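Local coordinates for uncharacterized protein lp_2219 (Lactobacillus plantarum, PDB 3HFQ) that is of unknown function but folds as a seven-bladed beta-propeller of the lactonase family, which is consistent with a lactonase-like activity, at residues D125-S130 and Y165-S170; S141-T146 and L154-L159. The protein carries 1 engineered substitution. All coordinates share one frame; numbering follows the deposited sequence.

Contact 1 of 2, residues D125-S130 and Y165-S170; sequences DTVQHS and YVYNVS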
ATOM      1  N   ASP A 125       5.756  -2.469 -20.485  1.00 12.53           N
ATOM      2  CA  ASP A 125       7.086  -2.851 -20.011  1.00 10.26           C
ATOM      3  C   ASP A 125       7.057  -3.749 -18.773  1.00 14.02           C
ATOM      4  O   ASP A 125       6.171  -3.635 -17.927  1.00  9.79           O
ATOM      5  CB  ASP A 125       7.869  -1.565 -19.720  1.00  8.73           C
ATOM      6  CG  ASP A 125       9.365  -1.795 -19.535  1.00 13.55           C
ATOM      7  OD1 ASP A 125       9.922  -2.740 -20.134  1.00 16.53           O
ATOM      8  OD2 ASP A 125       9.993  -1.000 -18.804  1.00 13.77           O
ATOM      9  N   THR A 126       8.027  -4.655 -18.693  1.00 10.73           N
ATOM     10  CA  THR A 126       8.166  -5.563 -17.560  1.00 10.06           C
ATOM     11  C   THR A 126       9.646  -5.577 -17.201  1.00 14.56           C
ATOM     12  O   THR A 126      10.474  -6.094 -17.956  1.00 12.44           O
ATOM     13  CB  THR A 126       7.727  -7.003 -17.906  1.00 13.85           C
ATOM     14  OG1 THR A 126       6.359  -7.002 -18.328  1.00 13.77           O
ATOM     15  CG2 THR A 126       7.859  -7.908 -16.682  1.00 13.16           C
ATOM     16  N   VAL A 127       9.976  -4.983 -16.059  1.00  9.37           N
ATOM     17  CA  VAL A 127      11.357  -4.917 -15.600  1.00 10.77           C
ATOM     18  C   VAL A 127      11.649  -6.065 -14.642  1.00 11.96           C
ATOM     19  O   VAL A 127      10.972  -6.219 -13.624  1.00 12.85           O
ATOM     20  CB  VAL A 127      11.629  -3.570 -14.898  1.00 15.15           C
ATOM     21  CG1 VAL A 127      13.033  -3.553 -14.304  1.00 10.67           C
ATOM     22  CG2 VAL A 127      11.467  -2.435 -15.901  1.00 17.74           C
ATOM     23  N   GLN A 128      12.657  -6.869 -14.971  1.00 10.12           N
ATOM     24  CA  GLN A 128      13.028  -8.013 -14.146  1.00 12.12           C
ATOM     25  C   GLN A 128      14.188  -7.699 -13.212  1.00 10.70           C
ATOM     26  O   GLN A 128      15.212  -7.166 -13.639  1.00 12.17           O
ATOM     27  CB  GLN A 128      13.410  -9.202 -15.037  1.00 14.17           C
ATOM     28  CG  GLN A 128      13.777 -10.472 -14.269  1.00 11.91           C
ATOM     29  CD  GLN A 128      12.603 -11.061 -13.511  1.00 11.76           C
ATOM     30  OE1 GLN A 128      11.607 -11.469 -14.106  1.00 14.96           O
ATOM     31  NE2 GLN A 128      12.713 -11.104 -12.188  1.00  9.73           N
ATOM     32  N   HIS A 129      14.025  -8.031 -11.935  1.00  7.85           N
ATOM     33  CA  HIS A 129      15.076  -7.798 -10.950  1.00 10.67           C
ATOM     34  C   HIS A 129      15.629  -9.126 -10.450  1.00 13.17           C
ATOM     35  O   HIS A 129      15.028 -10.179 -10.656  1.00 13.15           O
ATOM     36  CB  HIS A 129      14.542  -7.011  -9.744  1.00  9.26           C
ATOM     37  CG  HIS A 129      13.923  -5.694 -10.097  1.00 13.78           C
ATOM     38  ND1 HIS A 129      12.672  -5.589 -10.666  1.00 12.29           N
ATOM     39  CD2 HIS A 129      14.383  -4.428  -9.960  1.00 13.78           C
ATOM     40  CE1 HIS A 129      12.387  -4.311 -10.863  1.00 11.50           C
ATOM     41  NE2 HIS A 129      13.409  -3.589 -10.443  1.00 13.05           N
ATOM     42  N   SER A 130      16.780  -9.063  -9.789  1.00 13.01           N
ATOM     43  CA  SER A 130      17.409 -10.249  -9.238  1.00 15.74           C
ATOM     44  C   SER A 130      18.057  -9.881  -7.912  1.00 16.62           C
ATOM     45  O   SER A 130      18.211  -8.701  -7.590  1.00 18.24           O
ATOM     46  CB  SER A 130      18.465 -10.796 -10.202  1.00 24.35           C
ATOM     47  OG  SER A 130      19.544  -9.888 -10.339  1.00 32.57           O
ATOM     48  N   TYR A 165      14.837   1.013  -5.500  1.00  9.97           N
ATOM     49  CA  TYR A 165      15.231   1.568  -6.782  1.00 10.20           C
ATOM     50  C   TYR A 165      14.418   2.811  -7.114  1.00 15.65           C
ATOM     51  O   TYR A 165      13.281   2.968  -6.664  1.00 13.99           O
ATOM     52  CB  TYR A 165      14.979   0.571  -7.917  1.00 12.92           C
ATOM     53  CG  TYR A 165      15.768  -0.715  -7.872  1.00 13.88           C
ATOM     54  CD1 TYR A 165      15.348  -1.794  -7.093  1.00 15.54           C
ATOM     55  CD2 TYR A 165      16.910  -0.871  -8.652  1.00 16.89           C
ATOM     56  CE1 TYR A 165      16.056  -2.996  -7.088  1.00 14.18           C
ATOM     57  CE2 TYR A 165      17.624  -2.062  -8.655  1.00 18.37           C
ATOM     58  CZ  TYR A 165      17.189  -3.124  -7.878  1.00 19.54           C
ATOM     59  OH  TYR A 165      17.891  -4.309  -7.900  1.00 19.05           O
ATOM     60  N   VAL A 166      15.018   3.694  -7.897  1.00  9.89           N
ATOM     61  CA  VAL A 166      14.323   4.870  -8.384  1.00  8.82           C
ATOM     62  C   VAL A 166      14.531   4.800  -9.891  1.00 11.20           C
ATOM     63  O   VAL A 166      15.667   4.700 -10.358  1.00  7.64           O
ATOM     64  CB  VAL A 166      14.904   6.184  -7.847  1.00 10.47           C
ATOM     65  CG1 VAL A 166      14.227   7.362  -8.546  1.00 11.67           C
ATOM     66  CG2 VAL A 166      14.664   6.279  -6.343  1.00 13.71           C
ATOM     67  N   TYR A 167      13.430   4.821 -10.638  1.00  9.73           N
ATOM     68  CA  TYR A 167      13.460   4.744 -12.099  1.00 10.58           C
ATOM     69  C   TYR A 167      12.848   5.972 -12.754  1.00 10.48           C
ATOM     70  O   TYR A 167      11.889   6.545 -12.241  1.00  8.79           O
ATOM     71  CB  TYR A 167      12.641   3.552 -12.594  1.00  6.54           C
ATOM     72  CG  TYR A 167      13.232   2.187 -12.368  1.00 10.48           C
ATOM     73  CD1 TYR A 167      14.116   1.629 -13.292  1.00 13.48           C
ATOM     74  CD2 TYR A 167      12.871   1.429 -11.257  1.00 13.39           C
ATOM     75  CE1 TYR A 167      14.635   0.346 -13.109  1.00 12.94           C
ATOM     76  CE2 TYR A 167      13.383   0.151 -11.064  1.00 12.17           C
ATOM     77  CZ  TYR A 167      14.258  -0.386 -11.995  1.00 13.42           C
ATOM     78  OH  TYR A 167      14.758  -1.652 -11.805  1.00 13.25           O
ATOM     79  N   ASN A 168      13.393   6.357 -13.903  1.00 13.39           N
ATOM     80  CA  ASN A 168      12.832   7.461 -14.661  1.00 13.79           C
ATOM     81  C   ASN A 168      11.804   6.783 -15.553  1.00 14.14           C
ATOM     82  O   ASN A 168      11.998   5.634 -15.955  1.00 13.41           O
ATOM     83  CB  ASN A 168      13.905   8.148 -15.500  1.00 13.10           C
ATOM     84  CG  ASN A 168      14.898   8.904 -14.643  1.00 12.47           C
ATOM     85  OD1 ASN A 168      14.507   9.643 -13.741  1.00 12.24           O
ATOM     86  ND2 ASN A 168      16.184   8.726 -14.918  1.00 12.15           N
ATOM     87  N   VAL A 169      10.709   7.473 -15.850  1.00  9.17           N
ATOM     88  CA  VAL A 169       9.654   6.891 -16.674  1.00 11.03           C
ATOM     89  C   VAL A 169       9.489   7.666 -17.974  1.00 14.22           C
ATOM     90  O   VAL A 169       9.461   8.895 -17.964  1.00 12.85           O
ATOM     91  CB  VAL A 169       8.299   6.913 -15.931  1.00 13.02           C
ATOM     92  CG1 VAL A 169       7.274   6.082 -16.685  1.00 14.83           C
ATOM     93  CG2 VAL A 169       8.473   6.403 -14.512  1.00 12.87           C
ATOM     94  N   SER A 170       9.384   6.946 -19.087  1.00 12.62           N
ATOM     95  CA  SER A 170       9.203   7.588 -20.386  1.00 15.46           C
ATOM     96  C   SER A 170       7.707   7.713 -20.663  1.00 17.01           C
ATOM     97  O   SER A 170       6.897   7.035 -20.025  1.00 14.53           O
ATOM     98  CB  SER A 170       9.858   6.758 -21.492  1.00 12.35           C
ATOM     99  OG  SER A 170       9.142   5.557 -21.722  1.00 14.18           O
TER
HETATM  100  O   HOH W   1      16.876  -6.359  -6.682  1.00 20.01           O
HETATM  101  O   HOH W   2      18.062  -6.397 -10.288  1.00 22.44           O
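Between two adjacent blades of the propeller, His-129 meets Tyr-165 and Tyr-167 in a small aromatic cluster. The imidazole turns an edge to the face of Tyr-165, a T-shaped pair with centroids 4.9 Å apart and planes at 61°. His-129 CD2 does the touching, 3.6 Å from Tyr-165 CE1 and displaced from the ring centre toward the rim. Tyr-167 comes at the imidazole tip to tip: His-129 NE2 lies near the plane of the phenol ring, 2.7 Å from Tyr-167 OH. As a bond donated by NE2 it is weak, the angle at the hydrogen only 120°; ND1 bonds Gly-108 O and in a neutral ring probably carries the proton, so NE2 may instead accept from the hydroxyl. Val-127 has CG1 anti to its backbone N (chi1 175°), and this methyl sits 3.6 Å from Tyr-167 OH. Two waters link the phenol of Tyr-165 to the backbone of Ser-130. One lies in the ring plane, accepting from Tyr-165 OH at 2.6 Å and donating to Ser-130 O; the other accepts from Ser-130 N and donates to the same hydroxyl. An alanine at His-129 would probably open a gap beside the face of Tyr-165 and leave Tyr-167 OH without its imidazole mate. Strand 121-128 is the last of its blade and 163-169 the third of the next; Leu-175 of the fourth strand there packs on both Val-127 and Tyr-167.

Contact 2 of 2, residues S141-T146 and L154-L159; sequences SHIHYT and LAVIDL. With PO4 (phosphate ion), chain C.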
ATOM      1  N   SER A 141      14.274 -12.061  -5.723  1.00 16.64           N
ATOM      2  CA  SER A 141      13.735 -10.711  -5.827  1.00 14.43           C
ATOM      3  C   SER A 141      12.238 -10.720  -5.568  1.00 13.21           C
ATOM      4  O   SER A 141      11.513 -11.555  -6.107  1.00 11.50           O
ATOM      5  CB  SER A 141      14.003 -10.125  -7.213  1.00 12.51           C
ATOM      6  OG  SER A 141      13.300  -8.905  -7.376  1.00 17.55           O
ATOM      7  N   HIS A 142      11.782  -9.775  -4.751  1.00 10.88           N
ATOM      8  CA  HIS A 142      10.371  -9.652  -4.409  1.00  8.98           C
ATOM      9  C   HIS A 142       9.971  -8.173  -4.419  1.00 11.27           C
ATOM     10  O   HIS A 142      10.150  -7.472  -3.429  1.00 12.50           O
ATOM     11  CB  HIS A 142      10.125 -10.255  -3.020  1.00 14.19           C
ATOM     12  CG  HIS A 142      10.385 -11.732  -2.946  1.00 14.43           C
ATOM     13  ND1 HIS A 142      10.942 -12.336  -1.836  1.00 18.79           N
ATOM     14  CD2 HIS A 142      10.139 -12.729  -3.828  1.00  8.87           C
ATOM     15  CE1 HIS A 142      11.026 -13.640  -2.042  1.00 15.15           C
ATOM     16  NE2 HIS A 142      10.546 -13.904  -3.242  1.00 19.50           N
ATOM     17  N   ILE A 143       9.438  -7.703  -5.545  1.00 10.61           N
ATOM     18  CA  ILE A 143       9.025  -6.306  -5.665  1.00 12.95           C
ATOM     19  C   ILE A 143       7.682  -6.136  -4.961  1.00 13.91           C
ATOM     20  O   ILE A 143       6.753  -6.905  -5.198  1.00 12.27           O
ATOM     21  CB  ILE A 143       8.904  -5.887  -7.152  1.00 10.74           C
ATOM     22  CG1 ILE A 143      10.211  -6.197  -7.888  1.00 12.10           C
ATOM     23  CG2 ILE A 143       8.618  -4.397  -7.252  1.00 10.98           C
ATOM     24  CD1 ILE A 143      11.442  -5.515  -7.288  1.00 15.59           C
ATOM     25  N   HIS A 144       7.567  -5.121  -4.110  1.00  9.20           N
ATOM     26  CA  HIS A 144       6.333  -4.929  -3.353  1.00  8.96           C
ATOM     27  C   HIS A 144       5.730  -3.531  -3.431  1.00 11.39           C
ATOM     28  O   HIS A 144       4.684  -3.266  -2.828  1.00 10.32           O
ATOM     29  CB  HIS A 144       6.596  -5.262  -1.882  1.00 12.37           C
ATOM     30  CG  HIS A 144       5.481  -6.008  -1.221  1.00 15.16           C
ATOM     31  ND1 HIS A 144       4.160  -5.637  -1.345  1.00 14.72           N
ATOM     32  CD2 HIS A 144       5.491  -7.116  -0.444  1.00 15.42           C
ATOM     33  CE1 HIS A 144       3.403  -6.487  -0.676  1.00 17.88           C
ATOM     34  NE2 HIS A 144       4.185  -7.395  -0.119  1.00 14.25           N
ATOM     35  N   TYR A 145       6.376  -2.637  -4.169  1.00  8.62           N
ATOM     36  CA  TYR A 145       5.890  -1.269  -4.260  1.00 11.91           C
ATOM     37  C   TYR A 145       6.420  -0.598  -5.516  1.00 15.75           C
ATOM     38  O   TYR A 145       7.604  -0.715  -5.840  1.00 10.29           O
ATOM     39  CB  TYR A 145       6.338  -0.508  -2.999  1.00  8.35           C
ATOM     40  CG  TYR A 145       5.958   0.960  -2.917  1.00  9.17           C
ATOM     41  CD1 TYR A 145       6.736   1.942  -3.532  1.00  9.35           C
ATOM     42  CD2 TYR A 145       4.843   1.368  -2.186  1.00 10.20           C
ATOM     43  CE1 TYR A 145       6.411   3.299  -3.416  1.00 11.03           C
ATOM     44  CE2 TYR A 145       4.507   2.722  -2.070  1.00  7.96           C
ATOM     45  CZ  TYR A 145       5.298   3.679  -2.684  1.00 11.42           C
ATOM     46  OH  TYR A 145       4.974   5.014  -2.576  1.00 12.04           O
ATOM     47  N   THR A 146       5.524   0.079  -6.227  1.00 10.76           N
ATOM     48  CA  THR A 146       5.864   0.803  -7.446  1.00 12.77           C
ATOM     49  C   THR A 146       4.994   2.054  -7.476  1.00 12.49           C
ATOM     50  O   THR A 146       3.845   2.007  -7.916  1.00 11.09           O
ATOM     51  CB  THR A 146       5.561  -0.023  -8.721  1.00  7.66           C
ATOM     52  OG1 THR A 146       4.200  -0.470  -8.687  1.00  7.43           O
ATOM     53  CG2 THR A 146       6.492  -1.230  -8.818  1.00  6.38           C
ATOM     54  N   LEU A 154       9.912   6.921 -10.496  1.00 11.28           N
ATOM     55  CA  LEU A 154       9.207   5.799  -9.881  1.00  9.12           C
ATOM     56  C   LEU A 154      10.062   5.069  -8.858  1.00 10.69           C
ATOM     57  O   LEU A 154      11.143   4.581  -9.176  1.00 12.53           O
ATOM     58  CB  LEU A 154       8.749   4.794 -10.949  1.00  6.63           C
ATOM     59  CG  LEU A 154       7.825   3.672 -10.460  1.00  7.76           C
ATOM     60  CD1 LEU A 154       6.406   4.228 -10.304  1.00  8.82           C
ATOM     61  CD2 LEU A 154       7.820   2.502 -11.458  1.00  6.21           C
ATOM     62  N   ALA A 155       9.573   5.011  -7.625  1.00  8.70           N
ATOM     63  CA  ALA A 155      10.280   4.315  -6.560  1.00 10.74           C
ATOM     64  C   ALA A 155       9.799   2.871  -6.596  1.00 10.59           C
ATOM     65  O   ALA A 155       8.594   2.615  -6.567  1.00 10.02           O
ATOM     66  CB  ALA A 155       9.959   4.949  -5.214  1.00  9.97           C
ATOM     67  N   VAL A 156      10.743   1.937  -6.675  1.00  8.10           N
ATOM     68  CA  VAL A 156      10.433   0.510  -6.739  1.00 10.83           C
ATOM     69  C   VAL A 156      11.179  -0.198  -5.607  1.00  9.52           C
ATOM     70  O   VAL A 156      12.403  -0.152  -5.541  1.00 10.89           O
ATOM     71  CB  VAL A 156      10.857  -0.069  -8.115  1.00 10.77           C
ATOM     72  CG1 VAL A 156      10.576  -1.570  -8.176  1.00  7.07           C
ATOM     73  CG2 VAL A 156      10.102   0.657  -9.229  1.00  7.43           C
ATOM     74  N   ILE A 157      10.434  -0.854  -4.723  1.00  9.06           N
ATOM     75  CA  ILE A 157      11.029  -1.522  -3.567  1.00  9.79           C
ATOM     76  C   ILE A 157      11.150  -3.037  -3.692  1.00 10.30           C
ATOM     77  O   ILE A 157      10.171  -3.721  -3.972  1.00 10.54           O
ATOM     78  CB  ILE A 157      10.212  -1.201  -2.296  1.00 10.34           C
ATOM     79  CG1 ILE A 157      10.095   0.317  -2.135  1.00  6.91           C
ATOM     80  CG2 ILE A 157      10.871  -1.827  -1.074  1.00 13.73           C
ATOM     81  CD1 ILE A 157       9.154   0.744  -1.021  1.00  7.04           C
ATOM     82  N   ASP A 158      12.354  -3.555  -3.460  1.00 11.19           N
ATOM     83  CA  ASP A 158      12.611  -4.988  -3.538  1.00 11.15           C
ATOM     84  C   ASP A 158      12.836  -5.531  -2.127  1.00 12.54           C
ATOM     85  O   ASP A 158      13.902  -5.347  -1.538  1.00 10.87           O
ATOM     86  CB  ASP A 158      13.853  -5.258  -4.396  1.00 15.30           C
ATOM     87  CG  ASP A 158      13.998  -6.721  -4.778  1.00 13.40           C
ATOM     88  OD1 ASP A 158      13.625  -7.595  -3.971  1.00 12.48           O
ATOM     89  OD2 ASP A 158      14.502  -7.001  -5.885  1.00 15.54           O
ATOM     90  N   LEU A 159      11.821  -6.193  -1.587  1.00  9.92           N
ATOM     91  CA  LEU A 159      11.905  -6.760  -0.250  1.00 12.61           C
ATOM     92  C   LEU A 159      12.921  -7.896  -0.202  1.00 10.05           C
ATOM     93  O   LEU A 159      13.618  -8.081   0.799  1.00 10.86           O
ATOM     94  CB  LEU A 159      10.519  -7.265   0.178  1.00 15.60           C
ATOM     95  CG  LEU A 159      10.387  -8.009   1.511  1.00 15.65           C
ATOM     96  CD1 LEU A 159       9.018  -7.732   2.119  1.00 15.56           C
ATOM     97  CD2 LEU A 159      10.600  -9.502   1.294  1.00 15.41           C
TER
HETATM   98  P   PO4 C 402       3.921  -9.647   2.220  1.00 18.55           P
HETATM   99  O1  PO4 C 402       3.620 -10.969   3.022  1.00 21.26           O
HETATM  100  O2  PO4 C 402       3.320  -8.412   2.990  1.00 16.27           O
HETATM  101  O3  PO4 C 402       5.479  -9.466   2.061  1.00 26.00           O
HETATM  102  O4  PO4 C 402       3.257  -9.735   0.791  1.00 24.62           O
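Strands 143-146 and 154-158 run antiparallel as neighbours, their axes 4.8 Å apart at closest approach and their directions 165° apart. Ile-143 faces Asp-158 and Thr-146 faces Val-156, both non-hydrogen-bonded pairs, so the first strand carries one extra residue between them: a beta bulge at His-144 and Tyr-145. Ile-157 O takes the N-H of His-144, and Ile-157 N donates to Tyr-145 O; Tyr-145 N is buried with no partner. Further along, Leu-159 N reaches His-142 O at 2.8 Å.

The carboxylate of Asp-158, its CG anti to the backbone N (chi1 -167°), grips the start of the other segment with both oxygens. Ser-141 OG donates to Asp-158 OD2 at 2.7 Å and His-142 N to Asp-158 OD1 at 3.0 Å, each from above the carboxylate plane; Ser-161 N gives OD1 a second bond. On the same face, Ile-143 CG2 presses against Val-156 CG1 at 3.6 Å. On the other face, Ile-157 CD1 lies 3.7 Å from Tyr-145 CB and also touches the phenol ring. His-144 donates from NE2 to phosphate O4 at 2.7 Å, with the phosphorus in the ring plane; Arg-190 and Arg-259 also bind the ion, probably a crystallisation component. This is the hairpin of the first two strands in a four-stranded propeller blade.

Contact 2 builds the inner hairpin of one blade, and contact 1 is where the third strand of that blade meets the end of the blade before it; their centres lie about 9 Å apart. Strands 154-158 and 163-169 are sheet neighbours, joined by probable hydrogen bonds between Leu-154 N and Tyr-167 O and between Tyr-165 N and Val-156 O, each 2.7 Å. Side chains meet as well: Tyr-167 CD2 packs 3.5 Å from Val-156 CG2, and His-129 CB comes 3.3 Å from Ser-141 OG. His-129 and Tyr-165 also touch Asp-158, so the carboxylate that bonds Ser-141 and His-142 borders the aromatic cluster. The phosphate is bound on the contact 2 side, at His-144.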